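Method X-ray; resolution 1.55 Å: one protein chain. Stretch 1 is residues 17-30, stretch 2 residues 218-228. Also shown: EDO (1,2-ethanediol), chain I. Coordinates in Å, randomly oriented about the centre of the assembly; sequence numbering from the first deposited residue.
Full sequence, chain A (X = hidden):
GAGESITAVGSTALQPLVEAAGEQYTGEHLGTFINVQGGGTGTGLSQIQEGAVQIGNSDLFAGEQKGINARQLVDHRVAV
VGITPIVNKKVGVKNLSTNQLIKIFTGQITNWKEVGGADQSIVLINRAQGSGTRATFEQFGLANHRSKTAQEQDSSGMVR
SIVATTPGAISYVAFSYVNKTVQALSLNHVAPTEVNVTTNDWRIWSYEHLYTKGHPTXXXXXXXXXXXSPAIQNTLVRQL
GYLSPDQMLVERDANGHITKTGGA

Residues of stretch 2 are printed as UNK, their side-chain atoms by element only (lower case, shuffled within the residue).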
ATOM      1  N   LEU A  17      -9.662  -3.251  -0.932  1.00 16.88           N
ATOM      2  CA  LEU A  17     -10.741  -2.472  -0.290  1.00 16.68           C
ATOM      3  C   LEU A  17     -11.734  -1.900  -1.346  1.00 18.17           C
ATOM      4  O   LEU A  17     -12.977  -1.927  -1.156  1.00 16.48           O
ATOM      5  CB  LEU A  17     -10.174  -1.322   0.544  1.00 17.61           C
ATOM      6  CG  LEU A  17     -11.173  -0.360   1.168  1.00 19.50           C
ATOM      7  CD1 LEU A  17     -12.183  -1.121   2.043  1.00 18.86           C
ATOM      8  CD2 LEU A  17     -10.434   0.728   1.971  1.00 19.80           C
ATOM      9  N   VAL A  18     -11.208  -1.391  -2.445  1.00 17.28           N
ATOM     10  CA  VAL A  18     -12.057  -0.834  -3.515  1.00 15.13           C
ATOM     11  C   VAL A  18     -12.921  -1.924  -4.157  1.00 17.07           C
ATOM     12  O   VAL A  18     -14.101  -1.746  -4.400  1.00 17.67           O
ATOM     13  CB  VAL A  18     -11.261   0.032  -4.522  1.00 16.99           C
ATOM     14  CG1 VAL A  18     -12.226   0.587  -5.557  1.00 19.03           C
ATOM     15  CG2 VAL A  18     -10.517   1.160  -3.791  1.00 19.15           C
ATOM     16  N   GLU A  19     -12.344  -3.098  -4.369  1.00 16.15           N
ATOM     17  CA  GLU A  19     -13.094  -4.211  -4.909  1.00 16.57           C
ATOM     18  C   GLU A  19     -14.196  -4.668  -3.940  1.00 16.34           C
ATOM     19  O   GLU A  19     -15.327  -4.961  -4.332  1.00 18.14           O
ATOM     20  CB  GLU A  19     -12.174  -5.390  -5.228  1.00 18.96           C
ATOM     21  CG  GLU A  19     -11.321  -5.124  -6.428  1.00 21.47           C
ATOM     22  CD  GLU A  19     -10.394  -6.259  -6.775  1.00 30.65           C
ATOM     23  OE1 GLU A  19     -10.092  -7.061  -5.869  1.00 32.88           O
ATOM     24  OE2 GLU A  19      -9.962  -6.312  -7.950  1.00 28.95           O
ATOM     25  N   ALA A  20     -13.848  -4.807  -2.658  1.00 17.19           N
ATOM     26  CA  ALA A  20     -14.846  -5.275  -1.675  1.00 16.52           C
ATOM     27  C   ALA A  20     -15.971  -4.257  -1.475  1.00 17.02           C
ATOM     28  O   ALA A  20     -17.165  -4.631  -1.452  1.00 16.67           O
ATOM     29  CB  ALA A  20     -14.196  -5.642  -0.341  1.00 16.86           C
ATOM     30  N   ALA A  21     -15.599  -2.979  -1.397  1.00 17.52           N
ATOM     31  CA  ALA A  21     -16.579  -1.920  -1.186  1.00 15.91           C
ATOM     32  C   ALA A  21     -17.453  -1.782  -2.455  1.00 15.73           C
ATOM     33  O   ALA A  21     -18.660  -1.561  -2.376  1.00 16.31           O
ATOM     34  CB  ALA A  21     -15.921  -0.591  -0.854  1.00 17.13           C
ATOM     35  N   GLY A  22     -16.830  -1.908  -3.611  1.00 14.73           N
ATOM     36  CA  GLY A  22     -17.548  -1.835  -4.882  1.00 13.89           C
ATOM     37  C   GLY A  22     -18.588  -2.928  -5.003  1.00 16.47           C
ATOM     38  O   GLY A  22     -19.704  -2.650  -5.389  1.00 17.65           O
ATOM     39  N   GLU A  23     -18.236  -4.177  -4.676  1.00 16.87           N
ATOM     40  CA  GLU A  23     -19.209  -5.269  -4.804  1.00 18.63           C
ATOM     41  C   GLU A  23     -20.323  -5.110  -3.779  1.00 19.54           C
ATOM     42  O   GLU A  23     -21.495  -5.379  -4.050  1.00 19.03           O
ATOM     43  CB  GLU A  23     -18.525  -6.652  -4.635  1.00 24.56           C
ATOM     44  CG  GLU A  23     -19.452  -7.829  -4.982  1.00 32.09           C
ATOM     45  CD  GLU A  23     -20.438  -8.207  -3.864  1.00 36.19           C
ATOM     46  OE1 GLU A  23     -20.073  -8.031  -2.674  1.00 34.46           O
ATOM     47  OE2 GLU A  23     -21.587  -8.665  -4.164  1.00 36.43           O
ATOM     48  N   GLN A  24     -19.964  -4.666  -2.589  1.00 18.23           N
ATOM     49  CA  GLN A  24     -20.974  -4.435  -1.588  1.00 18.97           C
ATOM     50  C   GLN A  24     -21.935  -3.317  -2.026  1.00 17.64           C
ATOM     51  O   GLN A  24     -23.142  -3.478  -1.937  1.00 17.65           O
ATOM     52  CB  GLN A  24     -20.328  -4.169  -0.235  1.00 20.15           C
ATOM     53  CG  GLN A  24     -21.334  -4.220   0.907  1.00 20.22           C
ATOM     54  CD  GLN A  24     -20.672  -4.203   2.249  1.00 24.44           C
ATOM     55  OE1 GLN A  24     -20.719  -3.183   2.958  1.00 25.18           O
ATOM     56  NE2 GLN A  24     -20.056  -5.317   2.612  1.00 22.07           N
ATOM     57  N   TYR A  25     -21.384  -2.215  -2.530  1.00 16.80           N
ATOM     58  CA  TYR A  25     -22.189  -1.099  -3.004  1.00 15.49           C
ATOM     59  C   TYR A  25     -23.144  -1.552  -4.116  1.00 14.67           C
ATOM     60  O   TYR A  25     -24.339  -1.294  -4.080  1.00 15.81           O
ATOM     61  CB  TYR A  25     -21.274   0.015  -3.544  1.00 14.75           C
ATOM     62  CG  TYR A  25     -22.080   1.240  -3.893  1.00 14.79           C
ATOM     63  CD1 TYR A  25     -22.740   1.361  -5.113  1.00 16.67           C
ATOM     64  CD2 TYR A  25     -22.286   2.235  -2.967  1.00 16.36           C
ATOM     65  CE1 TYR A  25     -23.534   2.461  -5.404  1.00 15.95           C
ATOM     66  CE2 TYR A  25     -23.067   3.334  -3.265  1.00 17.68           C
ATOM     67  CZ  TYR A  25     -23.700   3.439  -4.474  1.00 17.26           C
ATOM     68  OH  TYR A  25     -24.516   4.546  -4.767  1.00 20.46           O
ATOM     69  N   THR A  26     -22.616  -2.275  -5.099  1.00 15.22           N
ATOM     70  CA  THR A  26     -23.452  -2.643  -6.254  1.00 15.70           C
ATOM     71  C   THR A  26     -24.560  -3.640  -5.887  1.00 15.77           C
ATOM     72  O   THR A  26     -25.651  -3.630  -6.483  1.00 20.28           O
ATOM     73  CB  THR A  26     -22.666  -3.145  -7.471  1.00 16.65           C
ATOM     74  OG1 THR A  26     -21.913  -4.304  -7.178  1.00 19.62           O
ATOM     75  CG2 THR A  26     -21.755  -2.014  -8.054  1.00 16.51           C
ATOM     76  N   GLY A  27     -24.301  -4.499  -4.903  1.00 15.85           N
ATOM     77  CA  GLY A  27     -25.340  -5.434  -4.443  1.00 15.55           C
ATOM     78  C   GLY A  27     -26.410  -4.740  -3.628  1.00 15.73           C
ATOM     79  O   GLY A  27     -27.493  -5.273  -3.443  1.00 16.93           O
ATOM     80  N   GLU A  28     -26.098  -3.559  -3.106  1.00 17.15           N
ATOM     81  CA  GLU A  28     -27.068  -2.745  -2.333  1.00 16.89           C
ATOM     82  C   GLU A  28     -27.774  -1.647  -3.157  1.00 17.96           C
ATOM     83  O   GLU A  28     -28.721  -1.030  -2.673  1.00 19.45           O
ATOM     84  CB  GLU A  28     -26.321  -2.109  -1.135  1.00 17.99           C
ATOM     85  CG  GLU A  28     -25.912  -3.155  -0.097  1.00 19.91           C
ATOM     86  CD  GLU A  28     -24.952  -2.654   0.981  1.00 22.49           C
ATOM     87  OE1 GLU A  28     -24.751  -1.444   1.058  1.00 24.17           O
ATOM     88  OE2 GLU A  28     -24.437  -3.473   1.775  1.00 23.16           O
ATOM     89  N   HIS A  29     -27.285  -1.379  -4.371  1.00 16.41           N
ATOM     90  CA  HIS A  29     -27.826  -0.293  -5.233  1.00 16.76           C
ATOM     91  C   HIS A  29     -28.060  -0.842  -6.610  1.00 17.26           C
ATOM     92  O   HIS A  29     -27.125  -1.039  -7.399  1.00 18.10           O
ATOM     93  CB  HIS A  29     -26.835   0.862  -5.252  1.00 15.96           C
ATOM     94  CG  HIS A  29     -26.604   1.465  -3.896  1.00 17.30           C
ATOM     95  ND1 HIS A  29     -25.713   0.960  -3.018  1.00 20.23           N
ATOM     96  CD2 HIS A  29     -27.197   2.587  -3.274  1.00 21.38           C
ATOM     97  CE1 HIS A  29     -25.736   1.707  -1.883  1.00 22.90           C
ATOM     98  NE2 HIS A  29     -26.644   2.695  -2.040  1.00 22.53           N
ATOM     99  N   LEU A  30     -29.295  -1.180  -6.893  1.00 18.28           N
ATOM    100  CA  LEU A  30     -29.658  -1.804  -8.164  1.00 19.33           C
ATOM    101  C   LEU A  30     -29.277  -0.927  -9.366  1.00 19.13           C
ATOM    102  O   LEU A  30     -29.394   0.267  -9.317  1.00 20.51           O
ATOM    103  CB  LEU A  30     -31.156  -2.086  -8.184  1.00 20.35           C
ATOM    104  CG  LEU A  30     -31.713  -3.000  -9.296  1.00 20.61           C
ATOM    105  CD1 LEU A  30     -31.173  -4.427  -9.158  1.00 18.79           C
ATOM    106  CD2 LEU A  30     -33.240  -2.972  -9.233  1.00 20.64           C
ATOM    107  N   UNK A 218     -22.663  12.015  -9.545  1.00 19.97           N
ATOM    108  CA  UNK A 218     -23.271  10.756  -9.867  1.00 19.69           C
ATOM    109  C   UNK A 218     -22.693   9.616  -9.027  1.00 17.70           C
ATOM    110  O   UNK A 218     -22.415   9.752  -7.841  1.00 18.60           O
ATOM    111  N   UNK A 219     -22.489   8.504  -9.695  1.00 17.41           N
ATOM    112  CA  UNK A 219     -22.078   7.277  -9.000  1.00 17.38           C
ATOM    113  C   UNK A 219     -20.694   7.399  -8.399  1.00 16.73           C
ATOM    114  O   UNK A 219     -20.452   6.862  -7.295  1.00 16.85           O
ATOM    115  c   UNK A 219     -21.907   3.612 -10.513  1.00 15.68           C
ATOM    116  c   UNK A 219     -22.154   6.071  -9.950  1.00 15.78           C
ATOM    117  c   UNK A 219     -21.711   4.694  -9.418  1.00 16.61           C
ATOM    118  c   UNK A 219     -22.449   4.384  -8.127  1.00 17.89           C
ATOM    119  N   UNK A 220     -19.777   8.107  -9.068  1.00 16.31           N
ATOM    120  CA  UNK A 220     -18.468   8.356  -8.498  1.00 16.46           C
ATOM    121  C   UNK A 220     -18.571   9.001  -7.133  1.00 15.55           C
ATOM    122  O   UNK A 220     -17.947   8.535  -6.160  1.00 15.90           O
ATOM    123  c   UNK A 220     -17.588   9.225  -9.430  1.00 18.52           C
ATOM    124  c   UNK A 220     -16.188   9.432  -8.803  1.00 18.14           C
ATOM    125  o   UNK A 220     -17.496   8.596 -10.718  1.00 18.09           O
ATOM    126  N   UNK A 221     -19.370  10.059  -7.047  1.00 16.69           N
ATOM    127  CA  UNK A 221     -19.561  10.787  -5.787  1.00 17.94           C
ATOM    128  C   UNK A 221     -20.221   9.884  -4.744  1.00 15.93           C
ATOM    129  O   UNK A 221     -19.747   9.818  -3.583  1.00 16.59           O
ATOM    130  n   UNK A 221     -21.009  15.559  -3.283  1.00 30.03           N
ATOM    131  c   UNK A 221     -20.419  12.036  -6.027  1.00 18.39           C
ATOM    132  c   UNK A 221     -20.795  12.797  -4.767  1.00 20.42           C
ATOM    133  c   UNK A 221     -22.130  14.834  -3.971  1.00 24.64           C
ATOM    134  c   UNK A 221     -21.653  13.995  -5.145  1.00 21.88           C
ATOM    135  N   UNK A 222     -21.276   9.181  -5.152  1.00 16.29           N
ATOM    136  CA  UNK A 222     -21.994   8.318  -4.242  1.00 17.04           C
ATOM    137  C   UNK A 222     -21.133   7.211  -3.668  1.00 16.97           C
ATOM    138  O   UNK A 222     -21.193   6.919  -2.475  1.00 19.24           O
ATOM    139  c   UNK A 222     -23.247   7.742  -4.901  1.00 16.88           C
ATOM    140  N   UNK A 223     -20.315   6.581  -4.515  1.00 16.29           N
ATOM    141  CA  UNK A 223     -19.462   5.519  -4.043  1.00 16.02           C
ATOM    142  C   UNK A 223     -18.405   6.025  -3.056  1.00 16.03           C
ATOM    143  O   UNK A 223     -18.137   5.381  -2.029  1.00 16.17           O
ATOM    144  c   UNK A 223     -17.838   3.748  -4.866  1.00 14.79           C
ATOM    145  c   UNK A 223     -16.095   1.676  -4.293  1.00 17.19           C
ATOM    146  c   UNK A 223     -18.796   4.843  -5.227  1.00 15.80           C
ATOM    147  c   UNK A 223     -16.547   3.761  -5.360  1.00 16.38           C
ATOM    148  c   UNK A 223     -18.245   2.673  -4.103  1.00 17.58           C
ATOM    149  c   UNK A 223     -15.683   2.731  -5.073  1.00 17.53           C
ATOM    150  c   UNK A 223     -17.377   1.651  -3.802  1.00 17.46           C
ATOM    151  N   UNK A 224     -17.750   7.128  -3.392  1.00 15.13           N
ATOM    152  CA  UNK A 224     -16.767   7.690  -2.451  1.00 14.99           C
ATOM    153  C   UNK A 224     -17.417   8.016  -1.099  1.00 17.13           C
ATOM    154  O   UNK A 224     -16.866   7.643  -0.018  1.00 17.56           O
ATOM    155  c   UNK A 224     -16.000   8.882  -3.079  1.00 15.39           C
ATOM    156  c   UNK A 224     -15.140   8.408  -4.249  1.00 16.49           C
ATOM    157  c   UNK A 224     -14.607   9.578  -5.040  1.00 17.09           C
ATOM    158  c   UNK A 224     -15.114   9.555  -2.025  1.00 17.03           C
ATOM    159  N   UNK A 225     -18.575   8.674  -1.121  1.00 17.67           N
ATOM    160  CA  UNK A 225     -19.331   8.942   0.102  1.00 20.34           C
ATOM    161  C   UNK A 225     -19.577   7.634   0.909  1.00 20.05           C
ATOM    162  O   UNK A 225     -19.346   7.570   2.116  1.00 18.83           O
ATOM    163  c   UNK A 225     -21.524   9.788   0.990  1.00 20.62           C
ATOM    164  c   UNK A 225     -20.628   9.616  -0.246  1.00 21.72           C
ATOM    165  o   UNK A 225     -20.325  10.889  -0.839  1.00 20.72           O
ATOM    166  N   UNK A 226     -19.962   6.575   0.196  1.00 17.68           N
ATOM    167  CA  UNK A 226     -20.185   5.265   0.812  1.00 18.30           C
ATOM    168  C   UNK A 226     -18.938   4.696   1.470  1.00 17.37           C
ATOM    169  O   UNK A 226     -18.977   4.298   2.628  1.00 18.68           O
ATOM    170  o   UNK A 226     -22.130  -0.956   1.313  1.00 27.58           O
ATOM    171  c   UNK A 226     -20.573   0.584   0.400  1.00 20.25           C
ATOM    172  c   UNK A 226     -22.355   2.635   0.752  1.00 20.64           C
ATOM    173  c   UNK A 226     -21.100   2.929   0.231  1.00 18.42           C
ATOM    174  c   UNK A 226     -22.680   1.351   1.128  1.00 21.35           C
ATOM    175  c   UNK A 226     -20.228   1.886   0.031  1.00 19.13           C
ATOM    176  c   UNK A 226     -20.757   4.307  -0.243  1.00 17.91           C
ATOM    177  c   UNK A 226     -21.782   0.334   0.931  1.00 22.58           C
ATOM    178  N   UNK A 227     -17.793   4.726   0.765  1.00 17.20           N
ATOM    179  CA  UNK A 227     -16.556   4.223   1.304  1.00 16.91           C
ATOM    180  C   UNK A 227     -16.130   5.023   2.559  1.00 18.42           C
ATOM    181  O   UNK A 227     -15.663   4.449   3.506  1.00 18.22           O
ATOM    182  c   UNK A 227     -14.093   3.871   0.878  1.00 18.82           C
ATOM    183  c   UNK A 227     -15.747   3.348  -0.930  1.00 17.73           C
ATOM    184  c   UNK A 227     -15.419   4.250   0.254  1.00 16.11           C
ATOM    185  N   UNK A 228     -16.403   6.318   2.581  1.00 15.96           N
ATOM    186  CA  UNK A 228     -16.021   7.173   3.737  1.00 17.22           C
ATOM    187  C   UNK A 228     -17.070   7.134   4.881  1.00 18.61           C
ATOM    188  O   UNK A 228     -16.863   7.735   5.946  1.00 20.55           O
ATOM    189  c   UNK A 228     -15.876   8.625   3.253  1.00 16.41           C
ATOM    190  o   UNK A 228     -15.490  10.915   1.500  1.00 19.38           O
ATOM    191  c   UNK A 228     -14.670   8.854   2.402  1.00 15.92           C
ATOM    192  n   UNK A 228     -13.287  10.777   1.951  1.00 16.45           N
ATOM    193  c   UNK A 228     -14.527  10.274   1.902  1.00 17.49           C
TER
HETATM  194  C1  EDO I 307      -6.317  -8.254  -6.358  1.00 53.24           C
HETATM  195  O1  EDO I 307      -5.274  -9.162  -5.980  1.00 61.47           O
HETATM  196  C2  EDO I 307      -6.693  -7.393  -5.159  1.00 44.68           C
HETATM  197  O2  EDO I 307      -7.881  -7.887  -4.523  1.00 51.78           O

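Position 218 has backbone atoms and nothing more, and it lies out of reach of stretch 1, which makes it Gly218. Its phi of 58° is a value that by itself favours glycine.

Position 219 carries four carbons, forked at the second. Its CB points sideways, but the end of the chain comes nearer, and one branch carbon lies 3.5 Å from Tyr25 CE1. This is Leu219, the branch carbon being CD1. A flexible, apolar branch suits a place beside an aromatic ring.

Position 220, out of reach of stretch 1, has one carbon bearing an oxygen and a second carbon: Thr220, a compact side chain that fits a buried position. Position 221, also clear of the contact, extends four carbons in a row to a terminal nitrogen. This is Lys221, exposed, as befits a charged amine.

At 222 there is a single carbon, pointing toward stretch 1 and lying, as CB, 3.4 Å from Tyr25 OH: Ala222. So short a side chain lets the tyrosine lie close against the helix.

Position 223 shows one carbon followed by a six-carbon ring without a heteroatom. The ring reaches across to helix 17-28, with its edge against the backbone: one ring carbon is 3.6 Å from Gly22 N and 3.7 Å from Ala21 C. This is Phe223, and the carbon is CE1. An unsubstituted ring fits this buried place, where its neighbours include apolar side chains and a glycine.

Position 224, out of reach of stretch 1, has four carbons forked at the first, one arm two carbons long: Ile224, whose branched apolar side chain suits a buried position. Position 225, making no contact here, repeats the pattern of one carbon with an oxygen and a carbon: Thr225, a small polar side chain tolerated at an exposed position.

Position 226 has one carbon, then a six-carbon ring bearing an oxygen. That oxygen donates a hydrogen bond to Glu28 OE1, 2.7 Å long, and lies 3.1 Å from Gln24 OE1. This is Tyr226. Tyrosine suits a partly exposed place because its ring packs on apolar atoms while its hydroxyl reaches a carboxylate.

Position 227 has one carbon carrying two more, and one branch carbon lies 3.9 Å from Ala21 CB: Val227, a compact apolar fit where the two backbones come near. Position 228, out of reach, has three carbons, the third bearing an oxygen and a nitrogen: Gln228, which turns its amide nitrogen to a partner elsewhere in the structure.

The helices cross at 111°, and three aromatic knobs hold them together: Tyr25, Phe223 and Tyr226. The edge of Tyr25 meets the face of Tyr226, with planes at 88°, and the edge of Phe223 is directed toward the face of Tyr25 in an offset pair. His29 adds its own edge toward the face of Tyr226, steadied by a hydrogen bond from His29 ND1 to Tyr25 O of 2.8 Å. Apolar packing thus dominates, with the Tyr226-Glu28 bond tying down its more exposed side.

Stretch 2 (218-228) GLTKAFITYVQ
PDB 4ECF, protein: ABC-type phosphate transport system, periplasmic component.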